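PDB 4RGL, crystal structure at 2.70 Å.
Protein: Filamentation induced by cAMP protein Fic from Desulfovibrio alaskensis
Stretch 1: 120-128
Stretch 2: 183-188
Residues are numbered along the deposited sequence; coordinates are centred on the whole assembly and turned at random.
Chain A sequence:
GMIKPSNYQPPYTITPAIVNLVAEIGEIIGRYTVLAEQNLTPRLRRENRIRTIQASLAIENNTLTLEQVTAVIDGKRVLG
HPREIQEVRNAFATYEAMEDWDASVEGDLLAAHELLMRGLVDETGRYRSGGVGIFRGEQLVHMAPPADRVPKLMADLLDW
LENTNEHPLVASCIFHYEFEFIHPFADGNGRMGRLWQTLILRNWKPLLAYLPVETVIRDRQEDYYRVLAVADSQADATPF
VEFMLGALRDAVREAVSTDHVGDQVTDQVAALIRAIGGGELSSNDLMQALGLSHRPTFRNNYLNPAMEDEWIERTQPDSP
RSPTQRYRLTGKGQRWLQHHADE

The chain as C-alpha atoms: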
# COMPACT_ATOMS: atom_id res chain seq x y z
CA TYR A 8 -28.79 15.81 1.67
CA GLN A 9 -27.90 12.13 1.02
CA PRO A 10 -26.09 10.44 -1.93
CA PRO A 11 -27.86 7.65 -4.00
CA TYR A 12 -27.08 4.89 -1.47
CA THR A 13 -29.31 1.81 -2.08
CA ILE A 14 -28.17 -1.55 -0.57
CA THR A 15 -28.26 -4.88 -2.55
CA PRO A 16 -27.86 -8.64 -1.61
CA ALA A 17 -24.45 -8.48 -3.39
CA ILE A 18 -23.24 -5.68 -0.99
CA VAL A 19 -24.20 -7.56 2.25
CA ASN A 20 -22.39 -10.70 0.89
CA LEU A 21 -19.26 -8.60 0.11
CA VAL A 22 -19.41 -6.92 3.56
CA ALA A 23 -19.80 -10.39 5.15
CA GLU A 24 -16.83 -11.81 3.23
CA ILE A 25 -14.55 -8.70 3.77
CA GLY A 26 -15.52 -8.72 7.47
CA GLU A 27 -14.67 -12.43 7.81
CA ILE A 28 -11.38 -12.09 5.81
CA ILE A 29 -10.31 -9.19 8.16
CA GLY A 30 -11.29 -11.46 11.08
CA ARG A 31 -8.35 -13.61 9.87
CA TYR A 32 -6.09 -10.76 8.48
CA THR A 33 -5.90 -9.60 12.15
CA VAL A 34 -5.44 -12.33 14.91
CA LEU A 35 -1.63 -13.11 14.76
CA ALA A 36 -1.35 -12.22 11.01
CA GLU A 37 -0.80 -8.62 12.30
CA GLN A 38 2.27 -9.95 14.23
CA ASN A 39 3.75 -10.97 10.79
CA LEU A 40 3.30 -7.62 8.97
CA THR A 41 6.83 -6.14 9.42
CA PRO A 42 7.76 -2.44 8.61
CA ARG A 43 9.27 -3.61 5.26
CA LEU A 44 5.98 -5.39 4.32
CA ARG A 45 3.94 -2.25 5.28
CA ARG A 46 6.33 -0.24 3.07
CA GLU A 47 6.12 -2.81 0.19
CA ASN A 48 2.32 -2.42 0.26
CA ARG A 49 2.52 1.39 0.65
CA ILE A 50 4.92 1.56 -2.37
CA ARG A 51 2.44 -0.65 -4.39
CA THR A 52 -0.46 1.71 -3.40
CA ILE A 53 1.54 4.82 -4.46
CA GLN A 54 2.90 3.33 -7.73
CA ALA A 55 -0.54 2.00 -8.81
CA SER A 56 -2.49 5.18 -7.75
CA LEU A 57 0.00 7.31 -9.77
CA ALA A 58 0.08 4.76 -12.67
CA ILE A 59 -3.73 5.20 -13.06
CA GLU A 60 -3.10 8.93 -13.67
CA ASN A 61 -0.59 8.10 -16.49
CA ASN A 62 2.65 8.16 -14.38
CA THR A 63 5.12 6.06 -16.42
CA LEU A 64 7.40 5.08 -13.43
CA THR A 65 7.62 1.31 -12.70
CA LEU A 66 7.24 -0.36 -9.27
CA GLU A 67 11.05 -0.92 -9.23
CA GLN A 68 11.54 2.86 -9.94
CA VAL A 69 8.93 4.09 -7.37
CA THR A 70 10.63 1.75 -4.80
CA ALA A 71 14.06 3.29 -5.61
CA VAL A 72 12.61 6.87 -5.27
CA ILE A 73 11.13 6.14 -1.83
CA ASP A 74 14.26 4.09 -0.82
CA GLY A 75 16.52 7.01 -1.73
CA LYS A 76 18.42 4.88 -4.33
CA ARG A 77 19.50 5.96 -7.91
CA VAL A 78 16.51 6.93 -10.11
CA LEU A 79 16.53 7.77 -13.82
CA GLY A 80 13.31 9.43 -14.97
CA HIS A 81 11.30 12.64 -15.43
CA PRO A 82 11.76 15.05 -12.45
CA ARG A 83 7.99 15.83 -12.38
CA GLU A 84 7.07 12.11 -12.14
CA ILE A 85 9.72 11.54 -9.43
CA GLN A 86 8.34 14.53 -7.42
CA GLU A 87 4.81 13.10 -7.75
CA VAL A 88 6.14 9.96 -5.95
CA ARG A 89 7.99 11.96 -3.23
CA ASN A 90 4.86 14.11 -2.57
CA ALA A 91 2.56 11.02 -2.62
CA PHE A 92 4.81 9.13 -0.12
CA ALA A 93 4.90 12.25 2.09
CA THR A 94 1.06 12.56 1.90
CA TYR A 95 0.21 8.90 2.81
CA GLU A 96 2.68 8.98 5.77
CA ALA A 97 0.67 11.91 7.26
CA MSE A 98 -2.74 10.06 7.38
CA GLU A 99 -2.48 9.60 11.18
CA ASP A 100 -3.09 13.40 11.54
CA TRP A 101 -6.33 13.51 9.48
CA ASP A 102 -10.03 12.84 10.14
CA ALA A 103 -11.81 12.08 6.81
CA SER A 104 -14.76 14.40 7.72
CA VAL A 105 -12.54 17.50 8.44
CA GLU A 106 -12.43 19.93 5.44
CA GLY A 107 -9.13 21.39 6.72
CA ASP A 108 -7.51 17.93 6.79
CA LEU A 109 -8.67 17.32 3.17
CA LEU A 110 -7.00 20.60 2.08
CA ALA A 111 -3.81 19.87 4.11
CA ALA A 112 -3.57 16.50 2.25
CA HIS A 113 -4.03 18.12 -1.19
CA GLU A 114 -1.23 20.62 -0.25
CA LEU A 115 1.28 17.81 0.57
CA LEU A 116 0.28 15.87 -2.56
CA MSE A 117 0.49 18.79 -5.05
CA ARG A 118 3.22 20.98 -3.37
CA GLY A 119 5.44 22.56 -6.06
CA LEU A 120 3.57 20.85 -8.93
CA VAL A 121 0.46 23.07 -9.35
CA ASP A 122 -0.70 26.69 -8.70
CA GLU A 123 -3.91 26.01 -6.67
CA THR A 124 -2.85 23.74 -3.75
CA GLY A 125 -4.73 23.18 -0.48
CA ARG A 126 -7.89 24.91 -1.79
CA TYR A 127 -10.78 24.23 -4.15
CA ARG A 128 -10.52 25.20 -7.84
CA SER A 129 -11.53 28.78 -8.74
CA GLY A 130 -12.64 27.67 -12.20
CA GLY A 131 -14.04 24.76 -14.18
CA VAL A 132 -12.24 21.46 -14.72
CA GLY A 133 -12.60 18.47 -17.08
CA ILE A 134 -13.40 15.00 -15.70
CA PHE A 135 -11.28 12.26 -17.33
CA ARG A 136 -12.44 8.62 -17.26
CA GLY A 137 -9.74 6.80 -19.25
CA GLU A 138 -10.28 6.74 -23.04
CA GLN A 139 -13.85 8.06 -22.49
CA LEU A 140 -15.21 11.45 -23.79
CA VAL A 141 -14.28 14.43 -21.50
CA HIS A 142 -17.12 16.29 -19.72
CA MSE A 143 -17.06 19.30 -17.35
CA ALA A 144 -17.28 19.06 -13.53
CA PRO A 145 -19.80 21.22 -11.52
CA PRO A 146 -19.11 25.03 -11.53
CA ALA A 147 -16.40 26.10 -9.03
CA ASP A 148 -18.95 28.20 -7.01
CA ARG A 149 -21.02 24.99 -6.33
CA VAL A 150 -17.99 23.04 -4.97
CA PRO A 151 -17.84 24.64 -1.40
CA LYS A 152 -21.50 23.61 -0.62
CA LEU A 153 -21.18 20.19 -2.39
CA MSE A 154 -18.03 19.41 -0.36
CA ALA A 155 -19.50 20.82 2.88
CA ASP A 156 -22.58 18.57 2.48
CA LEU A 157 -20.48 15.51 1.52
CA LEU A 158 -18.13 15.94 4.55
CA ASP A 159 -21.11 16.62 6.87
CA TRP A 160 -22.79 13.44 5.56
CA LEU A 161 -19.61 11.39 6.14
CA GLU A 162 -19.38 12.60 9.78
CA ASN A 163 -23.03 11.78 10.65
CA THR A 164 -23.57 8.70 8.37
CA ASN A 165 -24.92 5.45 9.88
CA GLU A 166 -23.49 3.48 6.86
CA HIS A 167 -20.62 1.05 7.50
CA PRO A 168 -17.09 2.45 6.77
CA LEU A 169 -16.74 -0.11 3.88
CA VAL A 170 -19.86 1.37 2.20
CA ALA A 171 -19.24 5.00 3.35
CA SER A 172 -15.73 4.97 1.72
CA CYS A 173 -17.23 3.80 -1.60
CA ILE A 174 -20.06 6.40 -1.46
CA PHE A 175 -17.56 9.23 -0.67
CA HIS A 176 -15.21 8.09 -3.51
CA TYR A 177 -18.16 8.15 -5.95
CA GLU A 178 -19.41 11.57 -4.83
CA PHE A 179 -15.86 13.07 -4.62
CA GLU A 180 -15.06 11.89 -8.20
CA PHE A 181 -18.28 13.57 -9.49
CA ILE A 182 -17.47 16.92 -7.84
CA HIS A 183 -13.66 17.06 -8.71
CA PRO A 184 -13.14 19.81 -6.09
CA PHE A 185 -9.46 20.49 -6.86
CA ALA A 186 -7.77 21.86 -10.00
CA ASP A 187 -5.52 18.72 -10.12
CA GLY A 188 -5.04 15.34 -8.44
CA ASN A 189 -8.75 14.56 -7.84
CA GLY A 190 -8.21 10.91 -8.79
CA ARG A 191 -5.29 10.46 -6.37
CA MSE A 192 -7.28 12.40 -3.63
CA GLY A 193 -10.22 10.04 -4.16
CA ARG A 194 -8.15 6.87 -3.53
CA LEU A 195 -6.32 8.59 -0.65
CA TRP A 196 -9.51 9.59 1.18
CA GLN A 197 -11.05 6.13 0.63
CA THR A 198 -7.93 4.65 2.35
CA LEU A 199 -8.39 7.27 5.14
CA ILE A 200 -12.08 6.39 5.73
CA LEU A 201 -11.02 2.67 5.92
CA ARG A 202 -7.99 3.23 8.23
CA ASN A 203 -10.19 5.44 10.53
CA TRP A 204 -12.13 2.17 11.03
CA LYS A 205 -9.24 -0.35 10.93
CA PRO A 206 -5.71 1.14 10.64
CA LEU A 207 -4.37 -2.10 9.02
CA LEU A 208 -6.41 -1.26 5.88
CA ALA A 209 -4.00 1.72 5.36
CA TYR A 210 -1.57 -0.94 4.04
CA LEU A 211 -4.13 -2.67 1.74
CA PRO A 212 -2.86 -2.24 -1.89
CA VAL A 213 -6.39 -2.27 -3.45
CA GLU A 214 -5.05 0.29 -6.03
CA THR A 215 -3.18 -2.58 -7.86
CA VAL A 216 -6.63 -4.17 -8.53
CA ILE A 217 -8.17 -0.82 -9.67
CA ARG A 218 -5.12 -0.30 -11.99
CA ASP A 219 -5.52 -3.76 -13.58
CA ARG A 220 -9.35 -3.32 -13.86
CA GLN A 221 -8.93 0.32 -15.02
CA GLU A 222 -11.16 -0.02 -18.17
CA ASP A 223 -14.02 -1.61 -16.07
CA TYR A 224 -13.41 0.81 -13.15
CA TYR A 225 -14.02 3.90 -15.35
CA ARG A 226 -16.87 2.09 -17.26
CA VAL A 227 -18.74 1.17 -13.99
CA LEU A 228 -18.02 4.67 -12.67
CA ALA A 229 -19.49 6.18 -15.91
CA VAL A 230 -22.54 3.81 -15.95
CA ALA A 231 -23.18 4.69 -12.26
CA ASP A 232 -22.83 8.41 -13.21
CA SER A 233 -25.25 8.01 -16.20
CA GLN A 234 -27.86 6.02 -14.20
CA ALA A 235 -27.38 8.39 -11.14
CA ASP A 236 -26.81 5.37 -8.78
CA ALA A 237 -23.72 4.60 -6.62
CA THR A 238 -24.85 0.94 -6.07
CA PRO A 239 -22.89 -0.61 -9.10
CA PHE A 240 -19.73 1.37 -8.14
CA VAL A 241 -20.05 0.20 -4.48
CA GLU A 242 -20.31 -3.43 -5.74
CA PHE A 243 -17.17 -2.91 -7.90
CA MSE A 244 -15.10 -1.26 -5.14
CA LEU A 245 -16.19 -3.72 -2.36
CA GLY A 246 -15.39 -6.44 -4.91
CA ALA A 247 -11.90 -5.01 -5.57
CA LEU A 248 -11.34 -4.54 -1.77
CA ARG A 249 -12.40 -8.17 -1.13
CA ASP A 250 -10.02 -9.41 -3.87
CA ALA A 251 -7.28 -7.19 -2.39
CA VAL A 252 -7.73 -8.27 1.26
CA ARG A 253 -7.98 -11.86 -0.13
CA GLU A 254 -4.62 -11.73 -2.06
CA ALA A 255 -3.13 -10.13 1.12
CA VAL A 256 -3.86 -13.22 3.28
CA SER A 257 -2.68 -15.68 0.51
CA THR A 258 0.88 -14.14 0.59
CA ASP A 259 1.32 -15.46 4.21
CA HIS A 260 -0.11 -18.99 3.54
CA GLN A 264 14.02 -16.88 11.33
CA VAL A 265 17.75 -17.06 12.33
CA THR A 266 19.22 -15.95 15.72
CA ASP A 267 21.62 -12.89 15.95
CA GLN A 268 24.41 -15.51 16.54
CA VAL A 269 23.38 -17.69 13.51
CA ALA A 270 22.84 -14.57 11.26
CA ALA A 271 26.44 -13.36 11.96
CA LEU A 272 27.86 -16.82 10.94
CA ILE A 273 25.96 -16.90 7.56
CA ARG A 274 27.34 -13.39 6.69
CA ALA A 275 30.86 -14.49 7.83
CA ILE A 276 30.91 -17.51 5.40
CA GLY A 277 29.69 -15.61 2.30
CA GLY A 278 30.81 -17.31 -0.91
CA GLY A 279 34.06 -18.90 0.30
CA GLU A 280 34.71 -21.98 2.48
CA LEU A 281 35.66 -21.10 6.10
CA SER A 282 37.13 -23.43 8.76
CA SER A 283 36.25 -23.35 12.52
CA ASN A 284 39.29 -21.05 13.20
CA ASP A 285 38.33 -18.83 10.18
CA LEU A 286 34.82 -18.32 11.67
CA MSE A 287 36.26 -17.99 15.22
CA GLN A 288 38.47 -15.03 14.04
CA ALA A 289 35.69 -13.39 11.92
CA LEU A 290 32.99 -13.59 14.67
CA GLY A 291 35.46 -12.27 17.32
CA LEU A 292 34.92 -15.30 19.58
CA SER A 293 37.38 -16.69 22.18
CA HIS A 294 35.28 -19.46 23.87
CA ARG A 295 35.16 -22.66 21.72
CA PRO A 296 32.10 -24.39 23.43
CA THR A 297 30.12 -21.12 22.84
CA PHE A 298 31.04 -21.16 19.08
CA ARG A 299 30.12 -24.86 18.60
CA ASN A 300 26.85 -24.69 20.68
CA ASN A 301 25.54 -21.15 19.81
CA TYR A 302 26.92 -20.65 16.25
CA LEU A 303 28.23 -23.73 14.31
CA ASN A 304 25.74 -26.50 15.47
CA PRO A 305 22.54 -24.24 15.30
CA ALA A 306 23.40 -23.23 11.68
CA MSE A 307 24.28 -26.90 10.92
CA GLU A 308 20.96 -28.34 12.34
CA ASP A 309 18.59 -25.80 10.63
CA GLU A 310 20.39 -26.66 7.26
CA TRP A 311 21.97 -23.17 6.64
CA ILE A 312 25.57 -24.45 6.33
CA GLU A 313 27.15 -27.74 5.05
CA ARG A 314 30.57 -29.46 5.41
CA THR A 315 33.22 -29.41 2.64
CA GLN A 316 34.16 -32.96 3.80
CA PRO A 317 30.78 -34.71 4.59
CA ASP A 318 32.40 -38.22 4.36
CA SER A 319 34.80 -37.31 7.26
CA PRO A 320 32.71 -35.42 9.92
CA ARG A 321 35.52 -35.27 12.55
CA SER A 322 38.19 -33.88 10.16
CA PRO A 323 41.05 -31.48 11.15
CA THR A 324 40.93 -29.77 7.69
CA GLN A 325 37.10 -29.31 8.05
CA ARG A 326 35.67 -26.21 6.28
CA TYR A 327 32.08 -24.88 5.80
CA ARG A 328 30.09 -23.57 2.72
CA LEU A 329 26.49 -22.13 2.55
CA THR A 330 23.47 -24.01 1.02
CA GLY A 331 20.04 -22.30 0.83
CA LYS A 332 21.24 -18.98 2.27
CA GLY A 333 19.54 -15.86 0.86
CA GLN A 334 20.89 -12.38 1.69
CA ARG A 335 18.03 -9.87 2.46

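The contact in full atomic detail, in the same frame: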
# COMPACT_ATOMS: atom_id res chain seq x y z
N LEU A 120 3.94 21.41 -7.63
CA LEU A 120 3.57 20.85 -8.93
C LEU A 120 2.50 21.69 -9.61
O LEU A 120 2.42 21.69 -10.85
CB LEU A 120 3.05 19.40 -8.76
CG LEU A 120 4.04 18.40 -8.16
CD1 LEU A 120 3.33 17.09 -7.80
CD2 LEU A 120 5.21 18.13 -9.11
N VAL A 121 1.63 22.36 -8.82
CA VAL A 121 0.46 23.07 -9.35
C VAL A 121 0.30 24.44 -8.64
O VAL A 121 0.90 24.66 -7.59
CB VAL A 121 -0.81 22.18 -9.20
CG1 VAL A 121 -2.09 23.01 -9.32
CG2 VAL A 121 -0.80 21.05 -10.21
N ASP A 122 -0.48 25.36 -9.26
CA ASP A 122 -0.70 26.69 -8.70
C ASP A 122 -1.68 26.64 -7.52
O ASP A 122 -1.33 27.09 -6.42
CB ASP A 122 -1.22 27.66 -9.78
N GLU A 123 -2.88 26.05 -7.72
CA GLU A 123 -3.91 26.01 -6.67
C GLU A 123 -3.78 24.74 -5.82
O GLU A 123 -4.36 23.70 -6.14
CB GLU A 123 -5.32 26.08 -7.28
CG GLU A 123 -5.63 27.43 -7.92
CD GLU A 123 -7.03 27.53 -8.49
OE1 GLU A 123 -7.26 27.01 -9.60
OE2 GLU A 123 -7.90 28.13 -7.82
N THR A 124 -3.06 24.85 -4.69
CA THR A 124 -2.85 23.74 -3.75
C THR A 124 -3.51 24.06 -2.42
O THR A 124 -3.43 25.18 -1.94
CB THR A 124 -1.35 23.48 -3.57
OG1 THR A 124 -0.74 24.63 -2.99
CG2 THR A 124 -0.65 23.13 -4.87
N GLY A 125 -4.11 23.04 -1.79
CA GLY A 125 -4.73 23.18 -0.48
C GLY A 125 -5.96 24.07 -0.48
O GLY A 125 -6.26 24.72 0.53
N ARG A 126 -6.67 24.11 -1.62
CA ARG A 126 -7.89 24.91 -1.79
C ARG A 126 -8.66 24.39 -2.98
O ARG A 126 -8.09 23.73 -3.85
CB ARG A 126 -7.55 26.41 -1.97
CG ARG A 126 -6.53 26.69 -3.07
CD ARG A 126 -6.14 28.16 -3.12
NE ARG A 126 -4.94 28.38 -3.94
CZ ARG A 126 -3.70 28.32 -3.46
NH1 ARG A 126 -3.48 28.06 -2.18
NH2 ARG A 126 -2.67 28.53 -4.27
N TYR A 127 -9.96 24.68 -3.03
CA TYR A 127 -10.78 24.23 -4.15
C TYR A 127 -10.53 25.09 -5.38
O TYR A 127 -10.08 26.24 -5.25
CB TYR A 127 -12.27 24.24 -3.77
CG TYR A 127 -12.61 23.34 -2.60
CD1 TYR A 127 -12.06 22.06 -2.50
CD2 TYR A 127 -13.56 23.72 -1.65
CE1 TYR A 127 -12.39 21.21 -1.44
CE2 TYR A 127 -13.90 22.87 -0.60
CZ TYR A 127 -13.32 21.62 -0.49
OH TYR A 127 -13.65 20.79 0.55
N ARG A 128 -10.74 24.52 -6.57
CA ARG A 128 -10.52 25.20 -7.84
C ARG A 128 -11.38 26.46 -7.95
O ARG A 128 -12.52 26.48 -7.48
CB ARG A 128 -10.83 24.26 -9.01
CG ARG A 128 -12.19 23.60 -8.91
CD ARG A 128 -12.39 22.58 -9.99
NE ARG A 128 -13.60 21.80 -9.76
CZ ARG A 128 -14.80 22.13 -10.24
NH1 ARG A 128 -14.95 23.24 -10.95
NH2 ARG A 128 -15.85 21.37 -10.00
N HIS A 183 -15.01 16.62 -8.28
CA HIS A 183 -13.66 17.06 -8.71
C HIS A 183 -13.33 18.42 -8.09
O HIS A 183 -13.36 19.44 -8.79
CB HIS A 183 -13.57 17.12 -10.26
CG HIS A 183 -12.86 15.96 -10.89
ND1 HIS A 183 -13.40 14.69 -10.86
CD2 HIS A 183 -11.76 15.95 -11.67
CE1 HIS A 183 -12.57 13.93 -11.55
NE2 HIS A 183 -11.56 14.65 -12.07
N PRO A 184 -13.20 18.49 -6.75
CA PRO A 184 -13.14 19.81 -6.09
C PRO A 184 -11.84 20.56 -6.35
O PRO A 184 -11.80 21.77 -6.18
CB PRO A 184 -13.28 19.46 -4.60
CG PRO A 184 -12.80 18.07 -4.49
CD PRO A 184 -13.24 17.40 -5.75
N PHE A 185 -10.76 19.85 -6.69
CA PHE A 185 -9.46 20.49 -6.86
C PHE A 185 -9.12 20.67 -8.34
O PHE A 185 -9.67 19.97 -9.20
CB PHE A 185 -8.37 19.68 -6.16
CG PHE A 185 -8.61 19.49 -4.69
CD1 PHE A 185 -8.37 20.52 -3.79
CD2 PHE A 185 -9.03 18.26 -4.18
CE1 PHE A 185 -8.59 20.35 -2.42
CE2 PHE A 185 -9.23 18.08 -2.81
CZ PHE A 185 -9.01 19.13 -1.94
N ALA A 186 -8.22 21.61 -8.64
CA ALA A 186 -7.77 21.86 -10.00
C ALA A 186 -7.03 20.64 -10.57
O ALA A 186 -7.13 20.36 -11.76
CB ALA A 186 -6.87 23.08 -10.03
N ASP A 187 -6.28 19.91 -9.70
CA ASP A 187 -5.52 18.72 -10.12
C ASP A 187 -5.50 17.68 -9.02
O ASP A 187 -5.65 18.02 -7.84
CB ASP A 187 -4.07 19.10 -10.51
CG ASP A 187 -3.96 20.10 -11.64
OD1 ASP A 187 -3.93 21.32 -11.36
OD2 ASP A 187 -3.79 19.66 -12.81
N GLY A 188 -5.24 16.43 -9.39
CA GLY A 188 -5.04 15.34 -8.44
C GLY A 188 -6.30 14.82 -7.77
O GLY A 188 -6.22 14.21 -6.70
O HOH W 1 -7.05 23.24 -6.45

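Neither stretch forms regular helix or strand, so the contact joins two loop segments. Stretch 2 fills the gap between two helices. His 183 leaves the preceding helix with a positive phi of 52°, and Gly 188 occupies the N-cap position of the next one. The backbones come closest near the end of stretch 1, where the CA atoms of Tyr 127 and Phe 185 lie 4.8 Å apart, as do those of Arg 128 and Ala 186. At Val 121 and Asp 187 the CA atoms are 7.4 Å apart, and side chains span the gap.

One direct hydrogen bond links the main chains: Arg 128 N donates to Pro 184 O at 3.0 Å, with a nearly straight angle of 167°. Pro 184 O also receives a CA-H...O contact from Tyr 127 CA at 3.3 Å. A water extends the backbone link. The water oxygen donates to Glu 123 O at 2.7 Å and to Arg 126 O at 2.8 Å, and accepts from Ala 186 N at 3.0 Å. It thus ties two carbonyls of stretch 1 to one amide of stretch 2.

The side chain of Arg 128 adds a second direct bond. Arg 128 NE donates to His 183 O at 2.6 Å, a short distance. This oxygen lies at the edge of the guanidinium, near its plane, which suits the in-plane N-H of NE. Arg 128 therefore holds two successive carbonyls, one through its backbone and one through its side chain.

Tyr 127 supplies apolar packing. Tyr 127 CD1 lies 3.6 Å from Pro 184 CB and 3.9 Å from Phe 185 CE1. The two aromatic rings meet obliquely, with planes at 50° and centroids 5.5 Å apart. Arg 126 O approaches the edge of the Phe 185 ring, 3.2 Å from CD1. Near the start of stretch 1, Val 121 CG1 lies 3.2 Å from Asp 187 OD1, a tight contact between a methyl group and a carboxylate oxygen.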